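Local coordinates for 16L protein (Yaba-like disease virus, PDB 6TQP) that probably inhibits apoptosis of the infected cell as a viral Bcl-2-like protein that engages peptide segments of pro-death Bcl-2 relatives, at residues I47-M55 and L100-M108. Numbering follows the deposited sequence.
Sequences IKEDCENIM and LAIISLISM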
ATOM      1  N   ILE A  47       7.636   7.266  -3.468  1.00 29.13           N
ATOM      2  CA  ILE A  47       6.419   6.473  -3.331  1.00 35.46           C
ATOM      3  C   ILE A  47       5.190   7.366  -3.383  1.00 38.25           C
ATOM      4  O   ILE A  47       4.154   6.999  -3.953  1.00 33.49           O
ATOM      5  CB  ILE A  47       6.477   5.682  -2.017  1.00 33.76           C
ATOM      6  CG1 ILE A  47       7.436   4.499  -2.168  1.00 41.48           C
ATOM      7  CG2 ILE A  47       5.081   5.234  -1.577  1.00 37.02           C
ATOM      8  CD1 ILE A  47       7.823   3.872  -0.864  1.00 43.58           C
ATOM      9  N   LYS A  48       5.274   8.538  -2.760  1.00 31.38           N
ATOM     10  CA  LYS A  48       4.137   9.448  -2.738  1.00 31.11           C
ATOM     11  C   LYS A  48       3.698   9.814  -4.148  1.00 38.57           C
ATOM     12  O   LYS A  48       2.497   9.861  -4.440  1.00 36.67           O
ATOM     13  CB  LYS A  48       4.506  10.704  -1.945  1.00 33.63           C
ATOM     14  CG  LYS A  48       3.383  11.710  -1.765  1.00 48.17           C
ATOM     15  CD  LYS A  48       3.841  12.881  -0.889  1.00 51.57           C
ATOM     16  CE  LYS A  48       2.701  13.865  -0.631  1.00 94.90           C
ATOM     17  NZ  LYS A  48       3.157  15.103   0.059  1.00115.39           N
ATOM     18  N   GLU A  49       4.653  10.096  -5.035  1.00 44.49           N
ATOM     19  CA  GLU A  49       4.300  10.460  -6.404  1.00 47.38           C
ATOM     20  C   GLU A  49       3.634   9.297  -7.125  1.00 37.81           C
ATOM     21  O   GLU A  49       2.614   9.474  -7.803  1.00 36.49           O
ATOM     22  CB  GLU A  49       5.540  10.908  -7.170  1.00 72.88           C
ATOM     23  CG  GLU A  49       6.128  12.216  -6.699  1.00115.37           C
ATOM     24  CD  GLU A  49       7.361  12.595  -7.487  1.00116.77           C
ATOM     25  OE1 GLU A  49       7.909  11.714  -8.186  1.00 90.06           O
ATOM     26  OE2 GLU A  49       7.777  13.771  -7.411  1.00113.46           O
ATOM     27  N   ASP A  50       4.222   8.105  -7.031  1.00 39.41           N
ATOM     28  CA  ASP A  50       3.640   6.942  -7.693  1.00 40.70           C
ATOM     29  C   ASP A  50       2.239   6.650  -7.166  1.00 41.13           C
ATOM     30  O   ASP A  50       1.309   6.411  -7.943  1.00 43.62           O
ATOM     31  CB  ASP A  50       4.538   5.719  -7.510  1.00 37.21           C
ATOM     32  CG  ASP A  50       5.868   5.856  -8.227  1.00 43.10           C
ATOM     33  OD1 ASP A  50       5.973   6.693  -9.147  1.00 46.85           O
ATOM     34  OD2 ASP A  50       6.807   5.111  -7.873  1.00 44.22           O
ATOM     35  N   CYS A  51       2.063   6.671  -5.842  1.00 37.18           N
ATOM     36  CA  CYS A  51       0.772   6.295  -5.275  1.00 30.79           C
ATOM     37  C   CYS A  51      -0.295   7.352  -5.533  1.00 36.82           C
ATOM     38  O   CYS A  51      -1.463   7.006  -5.744  1.00 34.64           O
ATOM     39  CB  CYS A  51       0.924   6.010  -3.783  1.00 26.89           C
ATOM     40  SG  CYS A  51       1.923   4.518  -3.490  1.00 33.66           S
ATOM     41  N   GLU A  52       0.074   8.640  -5.551  1.00 35.92           N
ATOM     42  CA  GLU A  52      -0.897   9.661  -5.927  1.00 33.33           C
ATOM     43  C   GLU A  52      -1.306   9.522  -7.390  1.00 38.76           C
ATOM     44  O   GLU A  52      -2.457   9.800  -7.740  1.00 36.01           O
ATOM     45  CB  GLU A  52      -0.334  11.061  -5.641  1.00 36.38           C
ATOM     46  CG  GLU A  52      -0.232  11.354  -4.157  1.00 56.45           C
ATOM     47  CD  GLU A  52       0.381  12.702  -3.855  1.00 64.40           C
ATOM     48  OE1 GLU A  52       0.904  13.351  -4.788  1.00 51.09           O
ATOM     49  OE2 GLU A  52       0.333  13.107  -2.678  1.00 58.98           O
ATOM     50  N   ASN A  53      -0.403   9.054  -8.253  1.00 33.12           N
ATOM     51  CA  ASN A  53      -0.760   8.873  -9.655  1.00 36.36           C
ATOM     52  C   ASN A  53      -1.666   7.661  -9.837  1.00 38.07           C
ATOM     53  O   ASN A  53      -2.585   7.681 -10.667  1.00 40.16           O
ATOM     54  CB  ASN A  53       0.505   8.749 -10.500  1.00 48.92           C
ATOM     55  CG  ASN A  53       1.151  10.097 -10.768  1.00 74.64           C
ATOM     56  OD1 ASN A  53       0.473  11.126 -10.804  1.00 64.86           O
ATOM     57  ND2 ASN A  53       2.462  10.100 -10.951  1.00 91.27           N
ATOM     58  N   ILE A  54      -1.434   6.601  -9.058  1.00 37.11           N
ATOM     59  CA  ILE A  54      -2.317   5.435  -9.104  1.00 34.27           C
ATOM     60  C   ILE A  54      -3.711   5.815  -8.627  1.00 35.15           C
ATOM     61  O   ILE A  54      -4.724   5.436  -9.231  1.00 35.58           O
ATOM     62  CB  ILE A  54      -1.736   4.292  -8.257  1.00 31.42           C
ATOM     63  CG1 ILE A  54      -0.418   3.794  -8.859  1.00 31.70           C
ATOM     64  CG2 ILE A  54      -2.725   3.144  -8.154  1.00 32.62           C
ATOM     65  CD1 ILE A  54       0.367   2.825  -7.920  1.00 35.87           C
ATOM     66  N   MET A  55      -3.784   6.559  -7.521  1.00 33.43           N
ATOM     67  CA  MET A  55      -5.073   7.015  -7.014  1.00 37.13           C
ATOM     68  C   MET A  55      -5.810   7.831  -8.067  1.00 40.95           C
ATOM     69  O   MET A  55      -7.034   7.726  -8.206  1.00 41.38           O
ATOM     70  CB  MET A  55      -4.874   7.846  -5.745  1.00 36.94           C
ATOM     71  CG  MET A  55      -6.189   8.312  -5.113  1.00 42.23           C
ATOM     72  SD  MET A  55      -7.109   6.914  -4.446  1.00 48.31           S
ATOM     73  CE  MET A  55      -6.014   6.418  -3.117  1.00 39.42           C
ATOM     74  N   LEU A 100       2.969  -1.082  -4.805  1.00 26.43           N
ATOM     75  CA  LEU A 100       2.587   0.323  -4.887  1.00 27.80           C
ATOM     76  C   LEU A 100       1.076   0.462  -4.972  1.00 34.89           C
ATOM     77  O   LEU A 100       0.479   1.280  -4.265  1.00 31.06           O
ATOM     78  CB  LEU A 100       3.260   0.977  -6.085  1.00 25.55           C
ATOM     79  CG  LEU A 100       4.777   1.131  -5.956  1.00 30.70           C
ATOM     80  CD1 LEU A 100       5.329   1.677  -7.226  1.00 30.30           C
ATOM     81  CD2 LEU A 100       5.148   2.061  -4.785  1.00 28.63           C
ATOM     82  N   ALA A 101       0.435  -0.363  -5.803  1.00 30.32           N
ATOM     83  CA  ALA A 101      -1.019  -0.315  -5.896  1.00 26.16           C
ATOM     84  C   ALA A 101      -1.662  -0.595  -4.546  1.00 23.97           C
ATOM     85  O   ALA A 101      -2.663   0.036  -4.187  1.00 29.36           O
ATOM     86  CB  ALA A 101      -1.523  -1.307  -6.937  1.00 32.41           C
ATOM     87  N   ILE A 102      -1.100  -1.530  -3.775  1.00 25.89           N
ATOM     88  CA  ILE A 102      -1.695  -1.851  -2.478  1.00 27.10           C
ATOM     89  C   ILE A 102      -1.536  -0.676  -1.507  1.00 31.16           C
ATOM     90  O   ILE A 102      -2.424  -0.408  -0.686  1.00 28.03           O
ATOM     91  CB  ILE A 102      -1.100  -3.155  -1.919  1.00 27.63           C
ATOM     92  CG1 ILE A 102      -1.637  -4.334  -2.740  1.00 28.68           C
ATOM     93  CG2 ILE A 102      -1.457  -3.325  -0.450  1.00 27.57           C
ATOM     94  CD1 ILE A 102      -0.963  -5.660  -2.437  1.00 29.03           C
ATOM     95  N   ILE A 103      -0.415   0.040  -1.565  1.00 28.59           N
ATOM     96  CA  ILE A 103      -0.286   1.221  -0.706  1.00 23.99           C
ATOM     97  C   ILE A 103      -1.386   2.218  -1.035  1.00 24.42           C
ATOM     98  O   ILE A 103      -2.015   2.790  -0.140  1.00 29.39           O
ATOM     99  CB  ILE A 103       1.110   1.852  -0.844  1.00 25.90           C
ATOM    100  CG1 ILE A 103       2.165   0.863  -0.351  1.00 24.43           C
ATOM    101  CG2 ILE A 103       1.191   3.184  -0.062  1.00 28.18           C
ATOM    102  CD1 ILE A 103       3.594   1.273  -0.675  1.00 29.87           C
ATOM    103  N   SER A 104      -1.657   2.418  -2.324  1.00 24.37           N
ATOM    104  CA  SER A 104      -2.753   3.302  -2.703  1.00 28.03           C
ATOM    105  C   SER A 104      -4.088   2.768  -2.202  1.00 28.88           C
ATOM    106  O   SER A 104      -4.962   3.539  -1.790  1.00 26.90           O
ATOM    107  CB  SER A 104      -2.797   3.482  -4.219  1.00 31.44           C
ATOM    108  OG  SER A 104      -1.602   4.063  -4.699  1.00 34.76           O
ATOM    109  N   LEU A 105      -4.281   1.450  -2.262  1.00 27.68           N
ATOM    110  CA  LEU A 105      -5.521   0.856  -1.778  1.00 28.20           C
ATOM    111  C   LEU A 105      -5.719   1.143  -0.292  1.00 29.30           C
ATOM    112  O   LEU A 105      -6.809   1.543   0.141  1.00 30.25           O
ATOM    113  CB  LEU A 105      -5.501  -0.655  -2.042  1.00 28.99           C
ATOM    114  CG  LEU A 105      -6.689  -1.422  -1.464  1.00 30.21           C
ATOM    115  CD1 LEU A 105      -7.995  -1.007  -2.123  1.00 32.07           C
ATOM    116  CD2 LEU A 105      -6.432  -2.901  -1.606  1.00 26.79           C
ATOM    117  N   ILE A 106      -4.670   0.950   0.510  1.00 25.08           N
ATOM    118  CA  ILE A 106      -4.759   1.233   1.948  1.00 25.59           C
ATOM    119  C   ILE A 106      -5.103   2.694   2.173  1.00 28.61           C
ATOM    120  O   ILE A 106      -5.922   3.025   3.041  1.00 26.95           O
ATOM    121  CB  ILE A 106      -3.440   0.862   2.655  1.00 29.31           C
ATOM    122  CG1 ILE A 106      -3.116  -0.618   2.479  1.00 37.31           C
ATOM    123  CG2 ILE A 106      -3.494   1.164   4.165  1.00 30.65           C
ATOM    124  CD1 ILE A 106      -1.684  -0.908   2.709  1.00 67.50           C
ATOM    125  N   SER A 107      -4.496   3.593   1.395  1.00 34.40           N
ATOM    126  CA  SER A 107      -4.823   5.016   1.539  1.00 32.56           C
ATOM    127  C   SER A 107      -6.314   5.249   1.363  1.00 38.51           C
ATOM    128  O   SER A 107      -6.943   5.972   2.150  1.00 35.49           O
ATOM    129  CB  SER A 107      -4.041   5.848   0.524  1.00 37.40           C
ATOM    130  OG  SER A 107      -2.659   5.779   0.796  1.00 45.82           O
ATOM    131  N   MET A 108      -6.902   4.644   0.330  1.00 34.45           N
ATOM    132  CA  MET A 108      -8.335   4.800   0.126  1.00 36.15           C
ATOM    133  C   MET A 108      -9.132   4.178   1.266  1.00 36.25           C
ATOM    134  O   MET A 108     -10.114   4.766   1.725  1.00 39.10           O
ATOM    135  CB  MET A 108      -8.763   4.180  -1.194  1.00 35.23           C
ATOM    136  CG  MET A 108     -10.263   4.310  -1.421  1.00 40.81           C
ATOM    137  SD  MET A 108     -10.751   3.607  -2.995  1.00 37.95           S
ATOM    138  CE  MET A 108     -10.098   4.918  -4.029  1.00 32.54           C
TER
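Cys51 and Ser104 mark where two helices cross, their CA atoms 5.3 Å apart. Segments 47-55 and 100-108 run at -69° to each other, their axes approaching to 8.8 Å, and the small side chains at the crossing let the backbones come this near. One hydrogen bond spans it: Ser104 OG donates to Cys51 O at 3.1 Å. The hydroxyl comes in from the side of the carbonyl, at a C=O...O angle of 104°, and shares that oxygen with Met55 N, the helix's own donor. Ser104 OG lies beside its own backbone N (chi1 -61°), which points it across the interface against the CB atoms of Cys51 and Ile54. Cys51 SG rests 3.8 Å from Ile103 CG2, with Leu100 O also close by.

Leu100 is a knob in the hole formed by Ile47, Asp50, Cys51 and Ile54. Its CD1 meets Asp50, its CD2 faces Ile47 CG1, and Ile54 CD1 packs 3.9 Å from Leu100 CB. Beyond Ser104, Met55 is bent at chi2 and chi3, bringing CE to 3.3 Å from Ser104 O and SD to 3.6 Å from Met108 CE.

The crossing joins helices 38-68 and 96-113 in the core of the all-helical Bcl-2 fold. A bound peptide packs on Ile54, Ala101 and Ile102, consistent with the contact backing the ligand groove. Tyr23 of helix 12-27 covers Cys51 and Ile103, while helix 137-148 closes over Leu100 with Phe143 and Ile144 and supplies Lys147, the salt-bridge partner of Asp50.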